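Local coordinates for extracellular invertase (Aspergillus kawachii, PDB 5XH8), which probably hydrolyses the beta-fructofuranoside bond of sucrose and has high transfructosylation activity, consistent with making fructooligosaccharides such as 1-kestose, at residues A[60-66]-A[82-88]; A[396-400]-A[410-414]. One frame throughout, in Å; residues are numbered along the deposited sequence.

Contact 1. Residues A[60-66]-A[82-88]; sequences HDGSGIS and GNQVIVP. With ACT (acetate ion), chain I.
His60 closes a strand and opens a type I' turn to Ser63, with Ser63 N bonded to His60 O (3.0 Å). His60 O also accepts Gln84 NE2 (2.9 Å), because Gln84 (chi1 m, chi2 p) folds its long amide over to the turn. The t rotamer of His60 sends NE2 to an acetate, probably from the crystallisation liquor (3.0 Å to OXT), while ND1 bonds Gln38 O. Asp61 and Gly62 take the left-handed conformation the turn demands, easy for glycine; Asp61 OD1 accepts from Gln38 N, and a water links Asp61 OD2 (2.7 Å) and Gln84 NE2 (2.9 Å). At Gly64 (phi 108°, psi -166°) a CB would jam against the preceding carbonyl and clash with Ile86 O; Gly64 CA makes a CA-H...O contact with Ile86 O at 3.2 Å. Ile65 N donates to Ile86 O (3.1 Å) and Ile65 O accepts Val85 N (2.7 Å), so Val85 and Ile86 both face Ile65, an antiparallel classic beta bulge. Ser66, small and polar, donates OG to Gly82 O (2.7 Å). Ile65 packs on Cys43 and Leu44 of strand 37-47 and Leu59 of strand 54-60, whereas Ile86 reaches Leu113 and Tyr115 of strand 112-118.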
loop_
_atom_site.group_PDB
_atom_site.type_symbol
_atom_site.label_atom_id
_atom_site.label_comp_id
_atom_site.label_asym_id
_atom_site.label_seq_id
_atom_site.Cartn_x
_atom_site.Cartn_y
_atom_site.Cartn_z
ATOM N N HIS A 60 -19.470 -11.208 8.912
ATOM C CA HIS A 60 -20.697 -11.877 8.485
ATOM C C HIS A 60 -20.460 -12.491 7.106
ATOM O O HIS A 60 -20.086 -11.798 6.145
ATOM C CB HIS A 60 -21.875 -10.897 8.478
ATOM C CG HIS A 60 -23.188 -11.507 8.115
ATOM N ND1 HIS A 60 -23.551 -12.784 8.501
ATOM C CD2 HIS A 60 -24.251 -10.999 7.447
ATOM C CE1 HIS A 60 -24.778 -13.030 8.092
ATOM N NE2 HIS A 60 -25.227 -11.974 7.446
ATOM N N ASP A 61 -20.599 -13.814 7.049
ATOM C CA ASP A 61 -20.509 -14.600 5.809
ATOM C C ASP A 61 -19.190 -14.436 5.066
ATOM O O ASP A 61 -19.131 -14.558 3.848
ATOM C CB ASP A 61 -21.707 -14.281 4.919
ATOM C CG ASP A 61 -23.007 -14.902 5.459
ATOM O OD1 ASP A 61 -22.938 -16.022 5.993
ATOM O OD2 ASP A 61 -24.078 -14.278 5.361
ATOM N N GLY A 62 -18.127 -14.136 5.796
ATOM C CA GLY A 62 -16.826 -13.923 5.154
ATOM C C GLY A 62 -16.786 -12.776 4.165
ATOM O O GLY A 62 -15.915 -12.752 3.298
ATOM N N SER A 63 -17.711 -11.824 4.293
ATOM C CA SER A 63 -17.836 -10.767 3.301
ATOM C C SER A 63 -18.107 -9.424 3.936
ATOM O O SER A 63 -18.966 -8.687 3.480
ATOM C CB SER A 63 -18.981 -11.100 2.317
ATOM O OG SER A 63 -18.877 -12.443 1.911
ATOM N N GLY A 64 -17.331 -9.068 4.941
ATOM C CA GLY A 64 -17.465 -7.748 5.548
ATOM C C GLY A 64 -18.089 -7.834 6.913
ATOM O O GLY A 64 -18.214 -8.915 7.479
ATOM N N ILE A 65 -18.515 -6.678 7.408
ATOM C CA ILE A 65 -18.903 -6.496 8.798
ATOM C C ILE A 65 -20.371 -6.067 8.788
ATOM O O ILE A 65 -20.739 -5.129 8.065
ATOM C CB ILE A 65 -18.056 -5.386 9.471
ATOM C CG1 ILE A 65 -16.556 -5.691 9.373
ATOM C CG2 ILE A 65 -18.453 -5.206 10.931
ATOM C CD1 ILE A 65 -15.650 -4.519 9.747
ATOM N N SER A 66 -21.189 -6.759 9.581
ATOM C CA SER A 66 -22.570 -6.375 9.849
ATOM C C SER A 66 -22.680 -5.785 11.257
ATOM O O SER A 66 -21.752 -5.899 12.073
ATOM C CB SER A 66 -23.518 -7.580 9.684
ATOM O OG SER A 66 -23.639 -7.901 8.318
ATOM N N GLY A 82 -29.480 -6.715 8.568
ATOM C CA GLY A 82 -28.392 -7.629 8.741
ATOM C C GLY A 82 -27.339 -7.570 7.669
ATOM O O GLY A 82 -26.297 -8.152 7.859
ATOM N N ASN A 83 -27.599 -6.876 6.565
ATOM C CA ASN A 83 -26.630 -6.728 5.479
ATOM C C ASN A 83 -25.456 -5.845 5.930
ATOM O O ASN A 83 -25.616 -4.947 6.767
ATOM C CB ASN A 83 -27.273 -6.154 4.212
ATOM C CG ASN A 83 -28.369 -7.054 3.656
ATOM O OD1 ASN A 83 -29.493 -6.621 3.429
ATOM N ND2 ASN A 83 -28.069 -8.305 3.496
ATOM N N GLN A 84 -24.286 -6.154 5.378
ATOM C CA GLN A 84 -23.017 -5.655 5.887
ATOM C C GLN A 84 -22.950 -4.127 5.726
ATOM O O GLN A 84 -23.490 -3.571 4.763
ATOM C CB GLN A 84 -21.848 -6.336 5.162
ATOM C CG GLN A 84 -21.611 -7.804 5.541
ATOM C CD GLN A 84 -22.422 -8.812 4.732
ATOM O OE1 GLN A 84 -23.435 -8.470 4.162
ATOM N NE2 GLN A 84 -21.985 -10.083 4.718
ATOM N N VAL A 85 -22.321 -3.469 6.689
ATOM C CA VAL A 85 -22.107 -2.016 6.648
ATOM C C VAL A 85 -20.863 -1.642 5.838
ATOM O O VAL A 85 -20.632 -0.459 5.538
ATOM C CB VAL A 85 -22.048 -1.423 8.081
ATOM C CG1 VAL A 85 -23.249 -1.891 8.874
ATOM C CG2 VAL A 85 -20.758 -1.803 8.826
ATOM N N ILE A 86 -20.022 -2.634 5.582
ATOM C CA ILE A 86 -18.842 -2.484 4.739
ATOM C C ILE A 86 -18.514 -3.863 4.155
ATOM O O ILE A 86 -18.606 -4.858 4.870
ATOM C CB ILE A 86 -17.639 -1.858 5.503
ATOM C CG1 ILE A 86 -16.455 -1.580 4.570
ATOM C CG2 ILE A 86 -17.211 -2.694 6.708
ATOM C CD1 ILE A 86 -15.345 -0.766 5.237
ATOM N N VAL A 87 -18.123 -3.890 2.876
ATOM C CA VAL A 87 -17.846 -5.115 2.158
ATOM C C VAL A 87 -16.520 -4.987 1.433
ATOM O O VAL A 87 -16.099 -3.878 1.121
ATOM C CB VAL A 87 -18.981 -5.473 1.144
ATOM C CG1 VAL A 87 -20.282 -5.816 1.873
ATOM C CG2 VAL A 87 -19.240 -4.363 0.126
ATOM N N PRO A 88 -15.886 -6.127 1.104
ATOM C CA PRO A 88 -14.673 -6.100 0.281
ATOM C C PRO A 88 -14.943 -5.710 -1.168
ATOM O O PRO A 88 -16.099 -5.590 -1.558
ATOM C CB PRO A 88 -14.171 -7.549 0.361
ATOM C CG PRO A 88 -15.404 -8.357 0.589
ATOM C CD PRO A 88 -16.306 -7.504 1.433
HETATM C C ACT I . -28.355 -11.341 6.281
HETATM O O ACT I . -28.316 -12.151 7.279
HETATM O OXT ACT I . -27.342 -11.036 5.577
HETATM C CH3 ACT I . -29.610 -10.653 5.855
HETATM O O HOH W 1 -23.866 -12.102 3.854
#

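Contact 2. Residues A[396-400]-A[410-414]; sequences SWQVV and ELQTL
Segments 396-400 and 410-414 run antiparallel; the axes of 398-400 and 410-414 approach to 4.6 Å, with 127° between their N-to-C directions, well short of 180°. Gln398 and Gln412 form the hydrogen-bonded pair: Gln398 N to Gln412 O is 3.0 Å, Gln412 N to Gln398 O 2.8 Å. Val399 lies opposite Leu411 as the non-hydrogen-bonded pair, and Val400 N donates to Glu410 O (2.9 Å). Thr413 OG1 donates to Ser396 O (2.5 Å), a side-chain bond beyond the last backbone bridge. These are the arms of a beta hairpin, whose second strand, 408-418, pairs on its other edge with strand 366-385. On one face Val399 CG2 lies 3.8 Å from Leu411 CD2; the other carries Gln398 and Gln412, which both touch Met308. Trp397 CD1 is 3.9 Å from Leu411 CD1. The broad, buried indole of Trp397 (chi1 p) also packs edge-to-face with Phe527 and Trp239, its NE1 bonding Ala390 O. Val400 CG1 lies 3.5 Å from Gln412 CB.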
loop_
_atom_site.group_PDB
_atom_site.type_symbol
_atom_site.label_atom_id
_atom_site.label_comp_id
_atom_site.label_asym_id
_atom_site.label_seq_id
_atom_site.Cartn_x
_atom_site.Cartn_y
_atom_site.Cartn_z
ATOM N N SER A 396 -3.549 -16.867 37.693
ATOM C CA SER A 396 -4.559 -15.874 37.266
ATOM C C SER A 396 -4.979 -14.902 38.327
ATOM O O SER A 396 -6.051 -14.291 38.225
ATOM C CB SER A 396 -5.796 -16.609 36.751
ATOM O OG SER A 396 -5.383 -17.622 35.856
ATOM N N TRP A 397 -4.130 -14.730 39.338
ATOM C CA TRP A 397 -4.421 -13.812 40.431
ATOM C C TRP A 397 -3.117 -13.332 41.052
ATOM O O TRP A 397 -2.057 -13.907 40.802
ATOM C CB TRP A 397 -5.273 -14.522 41.486
ATOM C CG TRP A 397 -4.606 -15.764 42.005
ATOM C CD1 TRP A 397 -3.734 -15.846 43.070
ATOM C CD2 TRP A 397 -4.717 -17.097 41.474
ATOM N NE1 TRP A 397 -3.315 -17.142 43.234
ATOM C CE2 TRP A 397 -3.900 -17.935 42.278
ATOM C CE3 TRP A 397 -5.458 -17.675 40.429
ATOM C CZ2 TRP A 397 -3.778 -19.318 42.054
ATOM C CZ3 TRP A 397 -5.319 -19.048 40.185
ATOM C CH2 TRP A 397 -4.486 -19.856 41.004
ATOM N N GLN A 398 -3.203 -12.286 41.863
ATOM C CA GLN A 398 -2.060 -11.850 42.673
ATOM C C GLN A 398 -2.476 -11.290 44.036
ATOM O O GLN A 398 -3.584 -10.728 44.210
ATOM C CB GLN A 398 -1.226 -10.817 41.924
ATOM C CG GLN A 398 -1.961 -9.523 41.637
ATOM C CD GLN A 398 -1.258 -8.666 40.610
ATOM O OE1 GLN A 398 -0.083 -8.871 40.305
ATOM N NE2 GLN A 398 -1.977 -7.685 40.074
ATOM N N VAL A 399 -1.550 -11.427 44.984
ATOM C CA VAL A 399 -1.741 -10.933 46.340
ATOM C C VAL A 399 -1.578 -9.425 46.302
ATOM O O VAL A 399 -0.569 -8.949 45.831
ATOM C CB VAL A 399 -0.696 -11.557 47.303
ATOM C CG1 VAL A 399 -0.755 -10.902 48.684
ATOM C CG2 VAL A 399 -0.885 -13.078 47.402
ATOM N N VAL A 400 -2.572 -8.681 46.766
ATOM C CA VAL A 400 -2.473 -7.206 46.860
ATOM C C VAL A 400 -2.450 -6.639 48.300
ATOM O O VAL A 400 -2.252 -5.430 48.478
ATOM C CB VAL A 400 -3.592 -6.489 46.075
ATOM C CG1 VAL A 400 -3.544 -6.895 44.603
ATOM C CG2 VAL A 400 -4.969 -6.734 46.685
ATOM N N GLU A 410 -5.581 -10.608 50.667
ATOM C CA GLU A 410 -6.537 -10.172 49.650
ATOM C C GLU A 410 -5.961 -10.496 48.264
ATOM O O GLU A 410 -4.823 -10.117 47.942
ATOM C CB GLU A 410 -6.811 -8.683 49.748
ATOM C CG GLU A 410 -7.992 -8.258 48.893
ATOM C CD GLU A 410 -8.349 -6.806 49.054
ATOM O OE1 GLU A 410 -7.427 -5.982 49.212
ATOM O OE2 GLU A 410 -9.554 -6.482 49.019
ATOM N N LEU A 411 -6.744 -11.206 47.454
ATOM C CA LEU A 411 -6.346 -11.524 46.088
ATOM C C LEU A 411 -7.026 -10.592 45.108
ATOM O O LEU A 411 -8.103 -10.039 45.390
ATOM C CB LEU A 411 -6.682 -12.965 45.737
ATOM C CG LEU A 411 -5.971 -14.079 46.508
ATOM C CD1 LEU A 411 -6.351 -15.423 45.909
ATOM C CD2 LEU A 411 -4.452 -13.889 46.510
ATOM N N GLN A 412 -6.371 -10.420 43.961
ATOM C CA GLN A 412 -6.882 -9.613 42.856
ATOM C C GLN A 412 -6.875 -10.456 41.581
ATOM O O GLN A 412 -5.939 -11.219 41.339
ATOM C CB GLN A 412 -5.997 -8.389 42.673
ATOM C CG GLN A 412 -6.560 -7.308 41.770
ATOM C CD GLN A 412 -5.487 -6.344 41.291
ATOM O OE1 GLN A 412 -4.524 -6.732 40.635
ATOM N NE2 GLN A 412 -5.654 -5.090 41.619
ATOM N N THR A 413 -7.924 -10.305 40.774
ATOM C CA THR A 413 -8.042 -11.009 39.498
ATOM C C THR A 413 -9.009 -10.256 38.584
ATOM O O THR A 413 -9.596 -9.223 38.969
ATOM C CB THR A 413 -8.518 -12.458 39.711
ATOM O OG1 THR A 413 -8.337 -13.217 38.515
ATOM C CG2 THR A 413 -9.968 -12.520 40.102
ATOM N N LEU A 414 -9.187 -10.770 37.372
ATOM C CA LEU A 414 -10.155 -10.171 36.447
ATOM C C LEU A 414 -11.561 -10.703 36.760
ATOM O O LEU A 414 -11.798 -11.918 36.763
ATOM C CB LEU A 414 -9.796 -10.455 34.981
ATOM C CG LEU A 414 -10.757 -9.820 33.963
ATOM C CD1 LEU A 414 -10.588 -8.309 33.936
ATOM C CD2 LEU A 414 -10.581 -10.417 32.573
#

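Overall arrangement
Contact 1 comes first along the chain, and the two lie on opposite sides of its centre, with centres about 40 Å apart and nearest atoms about 24 Å apart. One mixed sheet nevertheless reaches both. From contact 1 it passes from strand 65-70 through strands 54-60 and 37-47 to the long strand 366-385, the hub that pairs in parallel with 37-47 and antiparallel with 408-418 of contact 2. The early strands of the GH32 beta-propeller domain are thus joined to a late hairpin. While contact 1 adds a loop beside strand 112-118 of the next sheet, contact 2 meets Phe527 from the C-terminal part, so it lies where the two parts adjoin.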